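Local coordinates for GDP-mannose-dependent alpha-(1-6)-phosphatidylinositol monomannoside mannosyltransferase (Corynebacterium glutamicum, PDB 3OKP), which is a bacterial glycosyltransferase built on the two-domain GT-B fold, modelled here with guanosine-5'-diphosphate-alpha-D-mannose, at residues Gln300-Thr310 against Ala321-Ser329. Sequence-based numbering, arbitrary orientation.
Sequences QACGVPVIAGT and ATGLVVEGS
Leu324 and Ala308 hold two parallel strands together through their backbones. Leu324 N donates to Val306 O at 2.8 Å, and Leu324 O accepts from Ala308 N at 2.7 Å. Val326 N then bonds Ala308 O at 3.0 Å. The bond from Val306 N to Thr322 O is weak, at 3.4 Å. Ile307 and Val326 meet on one face, with Ile307 CG2 3.7 Å from Val326 CG1. Chi1 of -65° sets CG1 of Ile307 beside the backbone N and leaves CG2 anti to it, where it meets Val326. Helix 331-342 covers the pair through Leu338 and Leu334.

Side-chain bonds close both ends. Thr322 OG1 donates to Gln300 OE1 at 2.7 Å, reaching it from above the amide plane, 44° out of it. His358 also bonds Gln300 OE1, while Tyr296 O and Thr317 O take Gln300 NE2, so both ends of the buried amide are held. At the other end Thr310 OG1 donates to Glu327 OE1 at 2.7 Å, again from above the plane of the acceptor group. The Glu327 chain bends about CB-CG (chi2 60°) to bring its carboxylate back to Thr310. A water bonded to Glu327 OE2 and Gly328 N also takes a weak bond from Thr310 N.

Pro305 and Ile307 make backbone bonds to Phe276, and Ile307 another to Met278, so 306-308 lies between strands 275-278 and 323-325. Strand 323-325 is one of the two edge strands of the six-stranded parallel sheet, the Rossmann-like sheet of the C-terminal GT-B domain.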
# COMPACT_ATOMS: atom_id res chain seq x y z
N GLN A 300 -12.49 -3.37 1.76
CA GLN A 300 -13.07 -4.55 1.11
C GLN A 300 -12.86 -5.81 1.94
O GLN A 300 -13.77 -6.63 2.06
CB GLN A 300 -12.51 -4.72 -0.30
CG GLN A 300 -13.03 -3.70 -1.29
CD GLN A 300 -12.34 -3.80 -2.63
OE1 GLN A 300 -12.85 -4.42 -3.56
NE2 GLN A 300 -11.16 -3.19 -2.75
N ALA A 301 -11.68 -5.93 2.54
CA ALA A 301 -11.37 -7.03 3.45
C ALA A 301 -12.27 -7.04 4.70
O ALA A 301 -12.54 -8.11 5.26
CB ALA A 301 -9.90 -7.00 3.85
N CYS A 302 -12.72 -5.86 5.11
CA CYS A 302 -13.67 -5.73 6.23
C CYS A 302 -15.14 -5.84 5.79
O CYS A 302 -16.05 -5.68 6.61
CB CYS A 302 -13.43 -4.41 6.98
SG CYS A 302 -11.90 -4.37 7.95
N GLY A 303 -15.36 -6.13 4.51
CA GLY A 303 -16.70 -6.30 3.96
C GLY A 303 -17.50 -5.00 3.87
O GLY A 303 -18.71 -5.00 4.07
N VAL A 304 -16.81 -3.91 3.57
CA VAL A 304 -17.41 -2.58 3.52
C VAL A 304 -17.36 -2.04 2.08
O VAL A 304 -16.30 -2.07 1.46
CB VAL A 304 -16.69 -1.59 4.48
CG1 VAL A 304 -17.34 -0.21 4.46
CG2 VAL A 304 -16.68 -2.15 5.91
N PRO A 305 -18.51 -1.57 1.55
CA PRO A 305 -18.58 -0.96 0.21
C PRO A 305 -17.59 0.20 0.07
O PRO A 305 -17.41 0.98 1.00
CB PRO A 305 -20.01 -0.43 0.13
CG PRO A 305 -20.78 -1.26 1.08
CD PRO A 305 -19.84 -1.60 2.19
N VAL A 306 -16.96 0.31 -1.10
CA VAL A 306 -15.91 1.31 -1.30
C VAL A 306 -16.29 2.37 -2.33
O VAL A 306 -16.82 2.05 -3.39
CB VAL A 306 -14.56 0.65 -1.70
CG1 VAL A 306 -13.54 1.69 -2.17
CG2 VAL A 306 -14.00 -0.14 -0.53
N ILE A 307 -16.04 3.63 -2.00
CA ILE A 307 -15.99 4.69 -2.99
C ILE A 307 -14.53 5.13 -3.11
O ILE A 307 -13.92 5.57 -2.14
CB ILE A 307 -16.93 5.88 -2.66
CG1 ILE A 307 -18.40 5.42 -2.70
CG2 ILE A 307 -16.71 7.04 -3.64
CD1 ILE A 307 -19.40 6.45 -2.23
N ALA A 308 -13.98 4.94 -4.31
CA ALA A 308 -12.58 5.27 -4.59
C ALA A 308 -12.50 6.46 -5.54
O ALA A 308 -13.48 6.81 -6.20
CB ALA A 308 -11.86 4.06 -5.17
N GLY A 309 -11.33 7.09 -5.59
CA GLY A 309 -11.09 8.22 -6.48
C GLY A 309 -10.50 7.80 -7.82
O GLY A 309 -10.23 6.61 -8.05
N THR A 310 -10.30 8.78 -8.69
CA THR A 310 -9.80 8.54 -10.04
C THR A 310 -8.27 8.55 -10.12
O THR A 310 -7.70 8.21 -11.16
CB THR A 310 -10.34 9.59 -11.03
OG1 THR A 310 -10.03 10.90 -10.54
CG2 THR A 310 -11.85 9.45 -11.22
N ALA A 321 -18.58 -4.71 -8.84
CA ALA A 321 -19.31 -5.41 -7.78
C ALA A 321 -18.96 -4.93 -6.37
O ALA A 321 -19.77 -5.07 -5.45
CB ALA A 321 -19.09 -6.91 -7.89
N THR A 322 -17.77 -4.36 -6.19
CA THR A 322 -17.25 -4.09 -4.85
C THR A 322 -17.20 -2.62 -4.46
O THR A 322 -17.19 -2.27 -3.27
CB THR A 322 -15.83 -4.70 -4.65
OG1 THR A 322 -14.86 -3.89 -5.33
CG2 THR A 322 -15.77 -6.13 -5.16
N GLY A 323 -17.16 -1.74 -5.46
CA GLY A 323 -16.94 -0.33 -5.22
C GLY A 323 -17.29 0.57 -6.39
O GLY A 323 -17.59 0.09 -7.49
N LEU A 324 -17.24 1.87 -6.14
CA LEU A 324 -17.51 2.87 -7.16
C LEU A 324 -16.33 3.82 -7.28
O LEU A 324 -15.66 4.13 -6.29
CB LEU A 324 -18.79 3.65 -6.82
CG LEU A 324 -20.10 2.86 -6.82
CD1 LEU A 324 -21.11 3.43 -5.83
CD2 LEU A 324 -20.71 2.78 -8.23
N VAL A 325 -16.05 4.26 -8.50
CA VAL A 325 -14.99 5.23 -8.76
C VAL A 325 -15.64 6.56 -9.13
O VAL A 325 -16.50 6.62 -10.01
CB VAL A 325 -14.03 4.74 -9.89
CG1 VAL A 325 -13.00 5.81 -10.24
CG2 VAL A 325 -13.33 3.45 -9.47
N VAL A 326 -15.23 7.63 -8.45
CA VAL A 326 -15.78 8.96 -8.69
C VAL A 326 -14.70 10.04 -8.63
O VAL A 326 -13.70 9.89 -7.92
CB VAL A 326 -16.95 9.27 -7.70
CG1 VAL A 326 -16.44 9.61 -6.30
CG2 VAL A 326 -17.84 10.39 -8.24
N GLU A 327 -14.90 11.12 -9.38
CA GLU A 327 -14.06 12.30 -9.26
C GLU A 327 -14.50 13.09 -8.03
O GLU A 327 -15.64 13.54 -7.95
CB GLU A 327 -14.14 13.17 -10.52
CG GLU A 327 -13.13 14.32 -10.56
CD GLU A 327 -11.68 13.84 -10.50
OE1 GLU A 327 -11.26 13.10 -11.42
OE2 GLU A 327 -10.97 14.20 -9.54
N GLY A 328 -13.58 13.23 -7.07
CA GLY A 328 -13.87 13.88 -5.79
C GLY A 328 -14.49 15.26 -5.88
O GLY A 328 -15.41 15.58 -5.13
N SER A 329 -13.98 16.06 -6.81
CA SER A 329 -14.45 17.44 -7.01
C SER A 329 -15.88 17.55 -7.54
O SER A 329 -16.49 18.62 -7.48
CB SER A 329 -13.49 18.19 -7.95
OG SER A 329 -13.46 17.58 -9.22
O HOH W 1 -16.42 -3.64 -0.87
O HOH W 2 -10.94 12.00 -7.63